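Local coordinates for separin (Saccharomyces cerevisiae, PDB 5U1T), which cleaves the MCD1/SCC1 subunit of cohesin as a caspase-like cysteine protease, releasing sister chromatids at the onset of anaphase while securin restrains it through most of the cell cycle, at residues 757-768 and 1087-1098. Residues are numbered along the deposited sequence; the frame is centred on the assembly and turned at random.
Sequences ISAVIDCRKAQN and LNNIDNKNYREF
With CG anti to its own carbonyl carbon (chi1 -60°), Tyr1095 lays its ring across Ile761 and Arg764, one turn of helix 756-775 apart along the same side. An Asx turn at Asp1091, whose OD1 accepts from Lys1093 N, precedes the tyrosine in the segment that follows helix 1075-1088 and lies against helix 756-775. A broad flat ring suits this place because it offers a face to Arg764 NE while its carbons meet aliphatic ones, Ile761 CG1 reaching Tyr1095 CE1 at 3.7 Å and Arg764 CB packing on CD1. That NE is also hydrogen-bonded to the backbone of the bound partner protein's chain. Toward helix 1075-1088, branched aliphatic side chains lie alongside each other, pointing opposite ways, Ile757 CD1 resting on Leu1087 CD2 at 3.6 Å. Lys765 runs fully extended beyond CG past the edge of the Phe1098 ring, carrying NZ to 3.2 Å from Glu1097 O. Cut back to an alanine, this position would keep CB at the ring edge but is likely to leave Glu1097 O without its ammonium neighbour. Asn768, short and with an amide to donate, sends ND2 to Tyr1095 O at 2.8 Å, bent to 135° at the hydrogen and arriving from above the carbonyl plane.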
ATOM      1  N   ILE A 757       6.033   0.217  22.798  1.00 69.99           N
ATOM      2  CA  ILE A 757       4.895  -0.689  22.939  1.00 72.21           C
ATOM      3  C   ILE A 757       3.753  -0.341  21.995  1.00 72.53           C
ATOM      4  O   ILE A 757       3.348  -1.152  21.161  1.00 70.22           O
ATOM      5  CB  ILE A 757       4.332  -0.697  24.368  1.00 74.87           C
ATOM      6  CG1 ILE A 757       5.427  -1.067  25.376  1.00 76.29           C
ATOM      7  CG2 ILE A 757       3.123  -1.645  24.458  1.00 71.81           C
ATOM      8  CD1 ILE A 757       6.098  -2.376  25.063  1.00 69.64           C
ATOM      9  N   SER A 758       3.232   0.869  22.132  1.00 71.81           N
ATOM     10  CA  SER A 758       2.095   1.273  21.333  1.00 70.86           C
ATOM     11  C   SER A 758       2.469   1.285  19.833  1.00 70.12           C
ATOM     12  O   SER A 758       1.640   0.973  18.991  1.00 66.90           O
ATOM     13  CB  SER A 758       1.564   2.631  21.816  1.00 60.55           C
ATOM     14  OG  SER A 758       2.476   3.665  21.523  1.00 66.47           O
ATOM     15  N   ALA A 759       3.719   1.590  19.496  1.00 71.17           N
ATOM     16  CA  ALA A 759       4.145   1.463  18.096  1.00 66.29           C
ATOM     17  C   ALA A 759       4.043   0.015  17.610  1.00 65.96           C
ATOM     18  O   ALA A 759       3.671  -0.237  16.473  1.00 66.91           O
ATOM     19  CB  ALA A 759       5.558   1.972  17.910  1.00 64.10           C
ATOM     20  N   VAL A 760       4.382  -0.934  18.478  1.00 69.21           N
ATOM     21  CA  VAL A 760       4.256  -2.350  18.135  1.00 67.88           C
ATOM     22  C   VAL A 760       2.790  -2.687  17.907  1.00 70.90           C
ATOM     23  O   VAL A 760       2.458  -3.378  16.952  1.00 72.23           O
ATOM     24  CB  VAL A 760       4.835  -3.284  19.228  1.00 65.17           C
ATOM     25  CG1 VAL A 760       4.430  -4.727  18.973  1.00 59.58           C
ATOM     26  CG2 VAL A 760       6.335  -3.173  19.268  1.00 67.08           C
ATOM     27  N   ILE A 761       1.919  -2.186  18.779  1.00 73.92           N
ATOM     28  CA  ILE A 761       0.492  -2.465  18.677  1.00 70.52           C
ATOM     29  C   ILE A 761      -0.099  -1.907  17.383  1.00 73.81           C
ATOM     30  O   ILE A 761      -0.832  -2.611  16.688  1.00 73.73           O
ATOM     31  CB  ILE A 761      -0.271  -1.903  19.870  1.00 70.73           C
ATOM     32  CG1 ILE A 761       0.221  -2.590  21.143  1.00 71.14           C
ATOM     33  CG2 ILE A 761      -1.769  -2.097  19.686  1.00 71.17           C
ATOM     34  CD1 ILE A 761      -0.489  -2.154  22.400  1.00 76.29           C
ATOM     35  N   ASP A 762       0.238  -0.658  17.063  1.00 67.21           N
ATOM     36  CA  ASP A 762      -0.210  -0.019  15.835  1.00 66.37           C
ATOM     37  C   ASP A 762       0.117  -0.880  14.627  1.00 72.22           C
ATOM     38  O   ASP A 762      -0.785  -1.320  13.904  1.00 73.90           O
ATOM     39  CB  ASP A 762       0.424   1.358  15.677  1.00 60.00           C
ATOM     40  CG  ASP A 762      -0.208   2.391  16.580  1.00 63.35           C
ATOM     41  OD1 ASP A 762      -1.241   2.093  17.223  1.00 62.65           O
ATOM     42  OD2 ASP A 762       0.326   3.520  16.643  1.00 72.09           O
ATOM     43  N   CYS A 763       1.411  -1.098  14.423  1.00 69.57           N
ATOM     44  CA  CYS A 763       1.930  -2.019  13.417  1.00 67.19           C
ATOM     45  C   CYS A 763       1.128  -3.298  13.263  1.00 64.93           C
ATOM     46  O   CYS A 763       0.923  -3.772  12.153  1.00 69.71           O
ATOM     47  CB  CYS A 763       3.368  -2.403  13.765  1.00 69.82           C
ATOM     48  SG  CYS A 763       4.572  -1.592  12.766  1.00 73.03           S
ATOM     49  N   ARG A 764       0.695  -3.864  14.382  1.00 64.13           N
ATOM     50  CA  ARG A 764      -0.011  -5.139  14.353  1.00 70.29           C
ATOM     51  C   ARG A 764      -1.463  -4.965  13.904  1.00 68.44           C
ATOM     52  O   ARG A 764      -2.033  -5.864  13.297  1.00 69.10           O
ATOM     53  CB  ARG A 764       0.058  -5.813  15.726  1.00 72.26           C
ATOM     54  CG  ARG A 764       1.491  -6.178  16.166  1.00 75.28           C
ATOM     55  CD  ARG A 764       1.998  -7.461  15.523  1.00 73.12           C
ATOM     56  NE  ARG A 764       1.039  -8.532  15.750  1.00 74.27           N
ATOM     57  CZ  ARG A 764       0.168  -8.951  14.837  1.00 80.62           C
ATOM     58  NH1 ARG A 764      -0.692  -9.915  15.143  1.00 84.77           N
ATOM     59  NH2 ARG A 764       0.153  -8.406  13.619  1.00 77.57           N
ATOM     60  N   LYS A 765      -2.054  -3.813  14.201  1.00 65.97           N
ATOM     61  CA  LYS A 765      -3.367  -3.490  13.678  1.00 66.17           C
ATOM     62  C   LYS A 765      -3.291  -3.355  12.162  1.00 70.45           C
ATOM     63  O   LYS A 765      -4.162  -3.840  11.438  1.00 67.58           O
ATOM     64  CB  LYS A 765      -3.896  -2.200  14.283  1.00 67.62           C
ATOM     65  CG  LYS A 765      -4.161  -2.261  15.745  1.00 71.03           C
ATOM     66  CD  LYS A 765      -4.610  -0.902  16.228  1.00 71.04           C
ATOM     67  CE  LYS A 765      -4.769  -0.892  17.731  1.00 71.74           C
ATOM     68  NZ  LYS A 765      -5.057   0.469  18.231  1.00 71.95           N
ATOM     69  N   ALA A 766      -2.240  -2.683  11.699  1.00 61.77           N
ATOM     70  CA  ALA A 766      -2.020  -2.474  10.284  1.00 59.26           C
ATOM     71  C   ALA A 766      -1.953  -3.816   9.576  1.00 63.62           C
ATOM     72  O   ALA A 766      -2.530  -3.994   8.511  1.00 67.81           O
ATOM     73  CB  ALA A 766      -0.760  -1.678  10.050  1.00 54.39           C
ATOM     74  N   GLN A 767      -1.272  -4.773  10.180  1.00 63.52           N
ATOM     75  CA  GLN A 767      -1.144  -6.089   9.578  1.00 66.64           C
ATOM     76  C   GLN A 767      -2.425  -6.902   9.660  1.00 67.87           C
ATOM     77  O   GLN A 767      -2.715  -7.707   8.780  1.00 71.23           O
ATOM     78  CB  GLN A 767      -0.018  -6.860  10.243  1.00 67.29           C
ATOM     79  CG  GLN A 767       1.328  -6.449   9.776  1.00 63.71           C
ATOM     80  CD  GLN A 767       2.351  -7.529  10.032  1.00 76.82           C
ATOM     81  OE1 GLN A 767       2.326  -8.199  11.086  1.00 72.18           O
ATOM     82  NE2 GLN A 767       3.258  -7.729   9.062  1.00 76.77           N
ATOM     83  N   ASN A 768      -3.187  -6.716  10.723  1.00 67.44           N
ATOM     84  CA  ASN A 768      -4.431  -7.446  10.842  1.00 68.74           C
ATOM     85  C   ASN A 768      -5.464  -6.912   9.857  1.00 68.03           C
ATOM     86  O   ASN A 768      -6.248  -7.677   9.300  1.00 71.34           O
ATOM     87  CB  ASN A 768      -4.954  -7.387  12.280  1.00 75.85           C
ATOM     88  CG  ASN A 768      -4.123  -8.238  13.231  1.00 76.51           C
ATOM     89  OD1 ASN A 768      -3.355  -9.100  12.802  1.00 75.33           O
ATOM     90  ND2 ASN A 768      -4.275  -7.999  14.526  1.00 78.49           N
ATOM     91  N   LEU A1087       6.283  -6.683  26.471  1.00 71.51           N
ATOM     92  CA  LEU A1087       5.753  -7.058  25.166  1.00 68.35           C
ATOM     93  C   LEU A1087       5.141  -8.457  25.155  1.00 70.86           C
ATOM     94  O   LEU A1087       4.344  -8.784  24.270  1.00 77.11           O
ATOM     95  CB  LEU A1087       6.845  -6.964  24.099  1.00 66.80           C
ATOM     96  CG  LEU A1087       7.046  -5.572  23.489  1.00 70.62           C
ATOM     97  CD1 LEU A1087       8.227  -5.558  22.546  1.00 72.40           C
ATOM     98  CD2 LEU A1087       5.794  -5.098  22.754  1.00 72.33           C
ATOM     99  N   ASN A1088       5.415  -9.246  26.169  1.00 72.64           N
ATOM    100  CA  ASN A1088       4.977 -10.629  26.177  1.00 76.35           C
ATOM    101  C   ASN A1088       3.724 -10.816  27.017  1.00 78.40           C
ATOM    102  O   ASN A1088       2.997 -11.764  26.845  1.00 78.95           O
ATOM    103  CB  ASN A1088       6.090 -11.519  26.700  1.00 69.13           C
ATOM    104  CG  ASN A1088       6.412 -12.662  25.773  1.00 76.89           C
ATOM    105  OD1 ASN A1088       5.638 -13.582  25.631  1.00 82.77           O
ATOM    106  ND2 ASN A1088       7.569 -12.615  25.154  1.00 74.41           N
ATOM    107  N   ASN A1089       3.472  -9.903  27.934  1.00 80.40           N
ATOM    108  CA  ASN A1089       2.262  -9.952  28.734  1.00 78.78           C
ATOM    109  C   ASN A1089       1.182  -9.026  28.162  1.00 80.28           C
ATOM    110  O   ASN A1089       0.155  -8.777  28.802  1.00 74.93           O
ATOM    111  CB  ASN A1089       2.579  -9.602  30.183  1.00 71.13           C
ATOM    112  CG  ASN A1089       3.418 -10.680  30.880  1.00 78.70           C
ATOM    113  OD1 ASN A1089       4.658 -10.631  30.888  1.00 79.69           O
ATOM    114  ND2 ASN A1089       2.741 -11.652  31.479  1.00 77.90           N
ATOM    115  N   ILE A1090       1.420  -8.538  26.943  1.00 76.37           N
ATOM    116  CA  ILE A1090       0.440  -7.750  26.202  1.00 76.37           C
ATOM    117  C   ILE A1090      -0.835  -8.535  25.891  1.00 82.35           C
ATOM    118  O   ILE A1090      -0.776  -9.599  25.277  1.00 80.93           O
ATOM    119  CB  ILE A1090       1.011  -7.252  24.853  1.00 79.09           C
ATOM    120  CG1 ILE A1090       2.157  -6.264  25.071  1.00 78.32           C
ATOM    121  CG2 ILE A1090      -0.089  -6.620  24.013  1.00 75.75           C
ATOM    122  CD1 ILE A1090       2.453  -5.389  23.847  1.00 77.55           C
ATOM    123  N   ASP A1091      -1.984  -8.006  26.300  1.00 81.63           N
ATOM    124  CA  ASP A1091      -3.260  -8.619  25.957  1.00 85.24           C
ATOM    125  C   ASP A1091      -3.468  -8.616  24.447  1.00 88.14           C
ATOM    126  O   ASP A1091      -3.380  -7.571  23.801  1.00 86.72           O
ATOM    127  CB  ASP A1091      -4.404  -7.883  26.644  1.00 90.31           C
ATOM    128  CG  ASP A1091      -5.720  -8.622  26.532  1.00 94.09           C
ATOM    129  OD1 ASP A1091      -6.122  -8.973  25.399  1.00 93.52           O
ATOM    130  OD2 ASP A1091      -6.356  -8.857  27.587  1.00 97.41           O
ATOM    131  N   ASN A1092      -3.766  -9.780  23.879  1.00 88.37           N
ATOM    132  CA  ASN A1092      -3.893  -9.889  22.424  1.00 86.04           C
ATOM    133  C   ASN A1092      -5.117  -9.186  21.836  1.00 86.04           C
ATOM    134  O   ASN A1092      -5.201  -9.028  20.623  1.00 87.62           O
ATOM    135  CB  ASN A1092      -3.891 -11.364  22.007  1.00 85.87           C
ATOM    136  CG  ASN A1092      -2.480 -11.902  21.806  1.00 90.97           C
ATOM    137  OD1 ASN A1092      -1.909 -12.572  22.680  1.00 96.56           O
ATOM    138  ND2 ASN A1092      -1.899 -11.585  20.661  1.00 87.94           N
ATOM    139  N   LYS A1093      -6.049  -8.753  22.683  1.00 87.70           N
ATOM    140  CA  LYS A1093      -7.195  -7.964  22.221  1.00 91.16           C
ATOM    141  C   LYS A1093      -6.749  -6.602  21.671  1.00 91.17           C
ATOM    142  O   LYS A1093      -7.453  -5.988  20.849  1.00 94.65           O
ATOM    143  CB  LYS A1093      -8.218  -7.751  23.348  1.00 94.83           C
ATOM    144  CG  LYS A1093      -8.078  -6.411  24.094  1.00 98.45           C
ATOM    145  CD  LYS A1093      -9.216  -6.190  25.103  1.00102.74           C
ATOM    146  CE  LYS A1093      -9.072  -4.860  25.869  1.00 98.61           C
ATOM    147  NZ  LYS A1093      -7.770  -4.713  26.591  1.00 91.38           N
ATOM    148  N   ASN A1094      -5.582  -6.142  22.129  1.00 87.62           N
ATOM    149  CA  ASN A1094      -5.044  -4.829  21.759  1.00 89.76           C
ATOM    150  C   ASN A1094      -4.659  -4.749  20.289  1.00 82.96           C
ATOM    151  O   ASN A1094      -4.721  -3.686  19.670  1.00 82.22           O
ATOM    152  CB  ASN A1094      -3.825  -4.492  22.622  1.00 91.75           C
ATOM    153  CG  ASN A1094      -4.199  -4.079  24.041  1.00 90.18           C
ATOM    154  OD1 ASN A1094      -3.842  -2.990  24.489  1.00 91.23           O
ATOM    155  ND2 ASN A1094      -4.924  -4.945  24.753  1.00 89.84           N
ATOM    156  N   TYR A1095      -4.272  -5.889  19.735  1.00 86.86           N
ATOM    157  CA  TYR A1095      -3.860  -5.964  18.345  1.00 86.87           C
ATOM    158  C   TYR A1095      -5.043  -5.954  17.368  1.00 91.06           C
ATOM    159  O   TYR A1095      -4.849  -5.803  16.158  1.00 88.09           O
ATOM    160  CB  TYR A1095      -3.008  -7.215  18.137  1.00 84.75           C
ATOM    161  CG  TYR A1095      -1.766  -7.227  18.995  1.00 83.47           C
ATOM    162  CD1 TYR A1095      -0.977  -6.094  19.117  1.00 78.57           C
ATOM    163  CD2 TYR A1095      -1.395  -8.364  19.703  1.00 85.22           C
ATOM    164  CE1 TYR A1095       0.168  -6.097  19.909  1.00 80.45           C
ATOM    165  CE2 TYR A1095      -0.254  -8.379  20.501  1.00 82.25           C
ATOM    166  CZ  TYR A1095       0.525  -7.242  20.598  1.00 81.82           C
ATOM    167  OH  TYR A1095       1.661  -7.242  21.388  1.00 86.19           O
ATOM    168  N   ARG A1096      -6.262  -6.092  17.883  1.00 94.48           N
ATOM    169  CA  ARG A1096      -7.438  -6.149  17.012  1.00 91.92           C
ATOM    170  C   ARG A1096      -8.539  -5.139  17.360  1.00 90.86           C
ATOM    171  O   ARG A1096      -9.714  -5.364  17.051  1.00 96.92           O
ATOM    172  CB  ARG A1096      -8.022  -7.568  17.020  1.00 87.58           C
ATOM    173  CG  ARG A1096      -7.533  -8.421  15.860  1.00 90.38           C
ATOM    174  CD  ARG A1096      -7.559  -9.912  16.195  1.00 96.70           C
ATOM    175  NE  ARG A1096      -6.606 -10.660  15.364  1.00 99.38           N
ATOM    176  CZ  ARG A1096      -6.377 -11.971  15.455  1.00 96.44           C
ATOM    177  NH1 ARG A1096      -5.483 -12.543  14.650  1.00 94.01           N
ATOM    178  NH2 ARG A1096      -7.036 -12.708  16.347  1.00 91.43           N
ATOM    179  N   GLU A1097      -8.173  -4.020  17.976  1.00 86.91           N
ATOM    180  CA  GLU A1097      -9.163  -2.985  18.274  1.00 89.49           C
ATOM    181  C   GLU A1097      -8.833  -1.690  17.520  1.00 88.80           C
ATOM    182  O   GLU A1097      -7.802  -1.063  17.758  1.00 84.85           O
ATOM    183  CB  GLU A1097      -9.261  -2.770  19.790  1.00 93.84           C
ATOM    184  CG  GLU A1097     -10.006  -3.930  20.490  1.00 99.56           C
ATOM    185  CD  GLU A1097      -9.971  -3.864  22.023  1.00106.43           C
ATOM    186  OE1 GLU A1097     -10.951  -4.325  22.664  1.00109.52           O
ATOM    187  OE2 GLU A1097      -8.964  -3.368  22.589  1.00103.34           O
ATOM    188  N   PHE A1098      -9.721  -1.312  16.596  1.00 90.21           N
ATOM    189  CA  PHE A1098      -9.432  -0.261  15.615  1.00 82.41           C
ATOM    190  C   PHE A1098     -10.121   1.086  15.888  1.00 83.89           C
ATOM    191  O   PHE A1098      -9.510   2.155  15.733  1.00 83.95           O
ATOM    192  CB  PHE A1098      -9.823  -0.761  14.240  1.00 73.74           C
ATOM    193  CG  PHE A1098      -9.213  -2.085  13.885  1.00 76.84           C
ATOM    194  CD1 PHE A1098      -7.854  -2.300  14.020  1.00 78.16           C
ATOM    195  CD2 PHE A1098      -9.995  -3.118  13.405  1.00 79.90           C
ATOM    196  CE1 PHE A1098      -7.285  -3.523  13.676  1.00 77.47           C
ATOM    197  CE2 PHE A1098      -9.431  -4.341  13.064  1.00 79.85           C
ATOM    198  CZ  PHE A1098      -8.077  -4.542  13.201  1.00 75.55           C
TER